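Local coordinates for protein phosphoribosylaminoimidazole-succinocarboxamide synthase (PDB 3KRE) that catalyses the ATP-dependent joining of L-aspartate to a carboxyaminoimidazole ribonucleotide, giving SAICAR in de novo purine biosynthesis, at residues S184-N189 against H255-I260; F37-P42 against E99-K104. All coordinates share one frame; numbering follows the deposited sequence.

Interaction 1 of 2, residues S184-N189 against H255-I260; sequences SELFFN and HKLNAI
Phe187 and Leu257 are the nearest pair across the ends of two helices, with their CA atoms 7.8 Å apart. Segment 184-189 is the last part of helix 166-189. Segment 255-260 holds the end of helix 246-257 and the turn that follows it. That turn is a Schellman motif. Asn258 leaves the helix with a positive phi of 58°, and Asn258 N bonds back to His255 O at 3.1 Å.

The backbones do not meet; three apolar side chains fill the gap. Leu257 is the shared partner, and its two methyls divide the work. Leu257 CD2 meets Leu186 CD1 at 3.5 Å, which is tight for two methyl carbons. These two leucine side chains lie roughly at right angles to each other. Leu186 holds CG between its backbone N and carbonyl carbon (chi1 81°), an uncommon setting for leucine in a helix. With chi2 at 79°, this rotation carries Leu186 CD1 to Leu257.

Phe187 and Leu257 are both buried. Leu78 of helix 67-84 touches both Leu186 and Phe187, so a third helix joins this apolar cluster. Ile192 and Val253 also pack on Phe187. At the polar margin, Lys256 NZ hydrogen-bonds to Val190 O, just after helix 166-189. The phenylalanine meets Leu257 through one ring corner: Phe187 CE1 lies 3.8 Å from Leu257 CD1 and 4.0 Å from Leu257 CD2.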
# COMPACT_ATOMS: atom_id res chain seq x y z
N SER A 184 12.32 2.54 -2.20
CA SER A 184 12.89 3.80 -2.67
C SER A 184 14.00 3.55 -3.67
O SER A 184 14.08 4.21 -4.69
CB SER A 184 13.42 4.68 -1.51
OG SER A 184 12.36 5.19 -0.77
N GLU A 185 14.83 2.57 -3.39
CA GLU A 185 15.96 2.27 -4.25
C GLU A 185 15.49 1.68 -5.59
O GLU A 185 15.93 2.08 -6.67
CB GLU A 185 16.94 1.33 -3.55
CG GLU A 185 18.09 0.89 -4.44
CD GLU A 185 19.24 0.23 -3.70
OE1 GLU A 185 19.64 0.71 -2.61
OE2 GLU A 185 19.78 -0.76 -4.24
N LEU A 186 14.54 0.78 -5.52
CA LEU A 186 14.14 0.12 -6.75
C LEU A 186 13.39 1.11 -7.66
O LEU A 186 13.63 1.11 -8.87
CB LEU A 186 13.41 -1.18 -6.44
CG LEU A 186 11.99 -1.25 -6.08
CD1 LEU A 186 11.20 -1.13 -7.37
CD2 LEU A 186 11.76 -2.61 -5.32
N PHE A 187 12.61 2.01 -7.08
CA PHE A 187 11.95 3.04 -7.86
C PHE A 187 12.95 4.06 -8.41
O PHE A 187 12.88 4.45 -9.56
CB PHE A 187 10.85 3.74 -7.06
CG PHE A 187 9.55 2.98 -7.02
CD1 PHE A 187 8.87 2.68 -8.19
CD2 PHE A 187 8.99 2.60 -5.82
CE1 PHE A 187 7.64 2.00 -8.16
CE2 PHE A 187 7.77 1.95 -5.80
CZ PHE A 187 7.12 1.64 -6.96
N PHE A 188 13.92 4.45 -7.59
CA PHE A 188 14.93 5.41 -8.04
C PHE A 188 15.66 4.90 -9.27
O PHE A 188 15.95 5.65 -10.20
CB PHE A 188 15.93 5.68 -6.92
CG PHE A 188 17.03 6.61 -7.33
CD1 PHE A 188 16.87 7.98 -7.23
CD2 PHE A 188 18.21 6.12 -7.86
CE1 PHE A 188 17.88 8.85 -7.63
CE2 PHE A 188 19.22 6.97 -8.28
CZ PHE A 188 19.06 8.33 -8.14
N ASN A 189 15.96 3.61 -9.27
CA ASN A 189 16.71 2.96 -10.34
C ASN A 189 15.93 2.89 -11.65
O ASN A 189 16.53 2.71 -12.69
CB ASN A 189 17.25 1.59 -9.87
CG ASN A 189 18.38 1.76 -8.84
OD1 ASN A 189 19.05 2.78 -8.83
ND2 ASN A 189 18.58 0.76 -7.98
N HIS A 255 5.38 -0.39 -16.61
CA HIS A 255 6.38 -0.55 -17.64
C HIS A 255 7.77 -0.38 -17.14
O HIS A 255 8.65 -1.17 -17.47
CB HIS A 255 6.14 0.43 -18.78
CG HIS A 255 4.96 0.09 -19.61
ND1 HIS A 255 4.40 0.98 -20.50
CD2 HIS A 255 4.24 -1.05 -19.71
CE1 HIS A 255 3.37 0.40 -21.09
NE2 HIS A 255 3.26 -0.84 -20.64
N LYS A 256 8.00 0.68 -16.37
CA LYS A 256 9.34 0.96 -15.81
C LYS A 256 9.80 -0.12 -14.84
O LYS A 256 10.99 -0.45 -14.80
CB LYS A 256 9.33 2.31 -15.11
CG LYS A 256 9.30 3.43 -16.13
CD LYS A 256 9.44 4.77 -15.46
CE LYS A 256 10.26 5.70 -16.33
NZ LYS A 256 11.11 6.50 -15.48
N LEU A 257 8.86 -0.71 -14.09
CA LEU A 257 9.17 -1.83 -13.24
C LEU A 257 9.37 -3.18 -13.97
O LEU A 257 9.95 -4.12 -13.39
CB LEU A 257 8.09 -2.00 -12.17
CG LEU A 257 8.05 -0.93 -11.09
CD1 LEU A 257 6.90 -1.22 -10.13
CD2 LEU A 257 9.34 -0.90 -10.29
N ASN A 258 8.90 -3.26 -15.22
CA ASN A 258 8.82 -4.54 -15.95
C ASN A 258 7.95 -5.53 -15.19
O ASN A 258 8.29 -6.71 -15.08
CB ASN A 258 10.22 -5.12 -16.21
CG ASN A 258 10.23 -6.15 -17.32
OD1 ASN A 258 9.31 -6.21 -18.16
ND2 ASN A 258 11.29 -6.98 -17.35
N ALA A 259 6.82 -5.04 -14.69
CA ALA A 259 5.95 -5.83 -13.82
C ALA A 259 4.94 -6.69 -14.54
O ALA A 259 4.30 -7.53 -13.91
CB ALA A 259 5.22 -4.92 -12.81
N ILE A 260 4.72 -6.46 -15.83
CA ILE A 260 3.67 -7.16 -16.56
C ILE A 260 4.29 -8.42 -17.15
O ILE A 260 5.26 -8.33 -17.90
CB ILE A 260 3.07 -6.28 -17.68
CG1 ILE A 260 2.36 -5.06 -17.07
CG2 ILE A 260 2.03 -7.03 -18.52
CD1 ILE A 260 1.88 -4.05 -18.13

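Interaction 2 of 2, residues F37-P42 against E99-K104; sequences FATLNP and EQLVKK
The turn leaving strand 34-38 lies beside strand 99-107 at the surface of the protein. Strand 44-49 pairs with each of these strands, so they do not pair directly. Segments 37-42 and 99-104 meet through side chains, one main-chain carbonyl and a water. Near the start, Glu99 OE2 comes 4.3 Å from Phe37 CD2, at an oblique angle to the ring. This is a loose contact. The carboxylate is held elsewhere, with OE2 bonded to His48 ND1 and OE1 to Asn96 ND2.

Thr39 stands in the turn of the antiparallel hairpin formed by strands 34-38 and 44-49. Its methyl CG2 touches Leu101 CD1 at 4.1 Å, and the two side chains cross nearly at right angles. With chi1 at 76°, Thr39 OG1 is turned to Glu44 O, its hydrogen-bond partner. Asn41 N gives Thr39 OG1 a weak, bent bond of 3.1 Å (N-H...O 129°).

At the far end, Lys104 CG is anti to its backbone N (chi1 -171°), and the extended chain passes alongside Pro42 O. Lys104 CD lies 3.1 Å from Pro42 O, a short approach. The ammonium group reaches it through water 1, which donates to Pro42 O at 3.0 Å and accepts from Lys104 NZ at 3.2 Å.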
# COMPACT_ATOMS: atom_id res chain seq x y z
N PHE A 37 -11.68 -13.31 -2.04
CA PHE A 37 -12.50 -14.49 -2.24
C PHE A 37 -11.96 -15.68 -1.49
O PHE A 37 -10.74 -15.89 -1.41
CB PHE A 37 -12.59 -14.90 -3.73
CG PHE A 37 -13.38 -13.95 -4.59
CD1 PHE A 37 -14.77 -13.95 -4.58
CD2 PHE A 37 -12.74 -13.06 -5.45
CE1 PHE A 37 -15.49 -13.09 -5.38
CE2 PHE A 37 -13.47 -12.17 -6.25
CZ PHE A 37 -14.84 -12.19 -6.22
N ALA A 38 -12.86 -16.51 -0.98
CA ALA A 38 -12.43 -17.79 -0.42
C ALA A 38 -11.90 -18.71 -1.50
O ALA A 38 -12.22 -18.56 -2.69
CB ALA A 38 -13.60 -18.47 0.34
N THR A 39 -11.12 -19.70 -1.06
CA THR A 39 -10.77 -20.86 -1.88
C THR A 39 -11.14 -22.13 -1.11
O THR A 39 -11.52 -22.06 0.05
CB THR A 39 -9.26 -20.88 -2.22
OG1 THR A 39 -8.49 -21.31 -1.08
CG2 THR A 39 -8.78 -19.50 -2.73
N LEU A 40 -10.98 -23.30 -1.72
CA LEU A 40 -11.21 -24.57 -1.01
C LEU A 40 -10.23 -24.81 0.14
O LEU A 40 -10.52 -25.56 1.04
CB LEU A 40 -11.16 -25.77 -1.98
CG LEU A 40 -12.22 -25.75 -3.12
CD1 LEU A 40 -11.99 -26.91 -4.12
CD2 LEU A 40 -13.66 -25.78 -2.57
N ASN A 41 -9.06 -24.15 0.09
CA ASN A 41 -8.13 -24.13 1.20
C ASN A 41 -8.49 -23.01 2.19
O ASN A 41 -8.32 -21.84 1.84
CB ASN A 41 -6.70 -23.89 0.66
CG ASN A 41 -5.61 -24.03 1.73
OD1 ASN A 41 -5.81 -23.73 2.90
ND2 ASN A 41 -4.42 -24.49 1.30
N PRO A 42 -8.89 -23.36 3.43
CA PRO A 42 -9.31 -22.33 4.41
C PRO A 42 -8.24 -21.33 4.80
O PRO A 42 -8.55 -20.24 5.35
CB PRO A 42 -9.72 -23.18 5.62
CG PRO A 42 -8.93 -24.39 5.50
CD PRO A 42 -8.90 -24.70 4.04
N GLU A 99 -5.82 -11.24 -10.16
CA GLU A 99 -5.85 -12.00 -8.91
C GLU A 99 -4.52 -12.55 -8.51
O GLU A 99 -3.70 -12.93 -9.34
CB GLU A 99 -6.85 -13.16 -9.00
CG GLU A 99 -8.27 -12.67 -9.22
CD GLU A 99 -9.31 -13.74 -9.32
OE1 GLU A 99 -8.98 -14.90 -9.64
OE2 GLU A 99 -10.49 -13.39 -9.11
N GLN A 100 -4.32 -12.57 -7.21
CA GLN A 100 -3.17 -13.27 -6.63
C GLN A 100 -3.67 -14.08 -5.45
O GLN A 100 -4.66 -13.72 -4.82
CB GLN A 100 -2.04 -12.30 -6.26
CG GLN A 100 -2.40 -11.08 -5.58
CD GLN A 100 -1.25 -10.10 -5.50
OE1 GLN A 100 -0.46 -10.16 -4.57
NE2 GLN A 100 -1.20 -9.14 -6.44
N LEU A 101 -2.98 -15.18 -5.21
CA LEU A 101 -3.22 -16.05 -4.08
C LEU A 101 -2.40 -15.53 -2.92
O LEU A 101 -1.18 -15.31 -3.04
CB LEU A 101 -2.78 -17.47 -4.40
CG LEU A 101 -3.25 -18.56 -3.43
CD1 LEU A 101 -4.81 -18.68 -3.45
CD2 LEU A 101 -2.60 -19.91 -3.74
N VAL A 102 -3.06 -15.35 -1.78
CA VAL A 102 -2.39 -14.85 -0.59
C VAL A 102 -2.84 -15.62 0.66
O VAL A 102 -3.92 -16.28 0.70
CB VAL A 102 -2.67 -13.35 -0.37
CG1 VAL A 102 -2.24 -12.49 -1.57
CG2 VAL A 102 -4.18 -13.13 -0.07
N LYS A 103 -2.00 -15.52 1.69
CA LYS A 103 -2.25 -16.15 2.98
C LYS A 103 -3.49 -15.51 3.59
O LYS A 103 -3.62 -14.32 3.56
CB LYS A 103 -1.07 -15.92 3.93
CG LYS A 103 0.24 -16.61 3.53
CD LYS A 103 1.36 -16.42 4.60
CE LYS A 103 1.87 -17.75 5.22
NZ LYS A 103 0.80 -18.74 5.42
N LYS A 104 -4.34 -16.31 4.22
CA LYS A 104 -5.42 -15.78 5.00
C LYS A 104 -4.82 -15.39 6.36
O LYS A 104 -4.41 -16.25 7.14
CB LYS A 104 -6.56 -16.78 5.12
CG LYS A 104 -7.82 -16.19 5.76
CD LYS A 104 -8.96 -17.19 5.82
CE LYS A 104 -10.31 -16.47 6.11
NZ LYS A 104 -11.48 -17.44 6.16
O HOH W 1 -11.28 -20.60 6.43

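Interactions 1 and 2 are separate contacts of the same SAICAR synthetase chain. Their centres are 27 Å apart, and their nearest atoms about 9 Å. Along the sequence, interaction 2 closes before interaction 1 opens. Helix 67-84 touches both: Leu78 packs against interaction 1, while Asn72 bonds to Gln100 in segment 99-104. The centre of interaction 1, buried and apolar, is about 15 Å from the centre of the chain. That of interaction 2, which is at the surface and uses water, is about 19 Å from it. A bound 1,2-ethanediol, probably from crystallisation, lies about 4 Å from the Lys104 side chain.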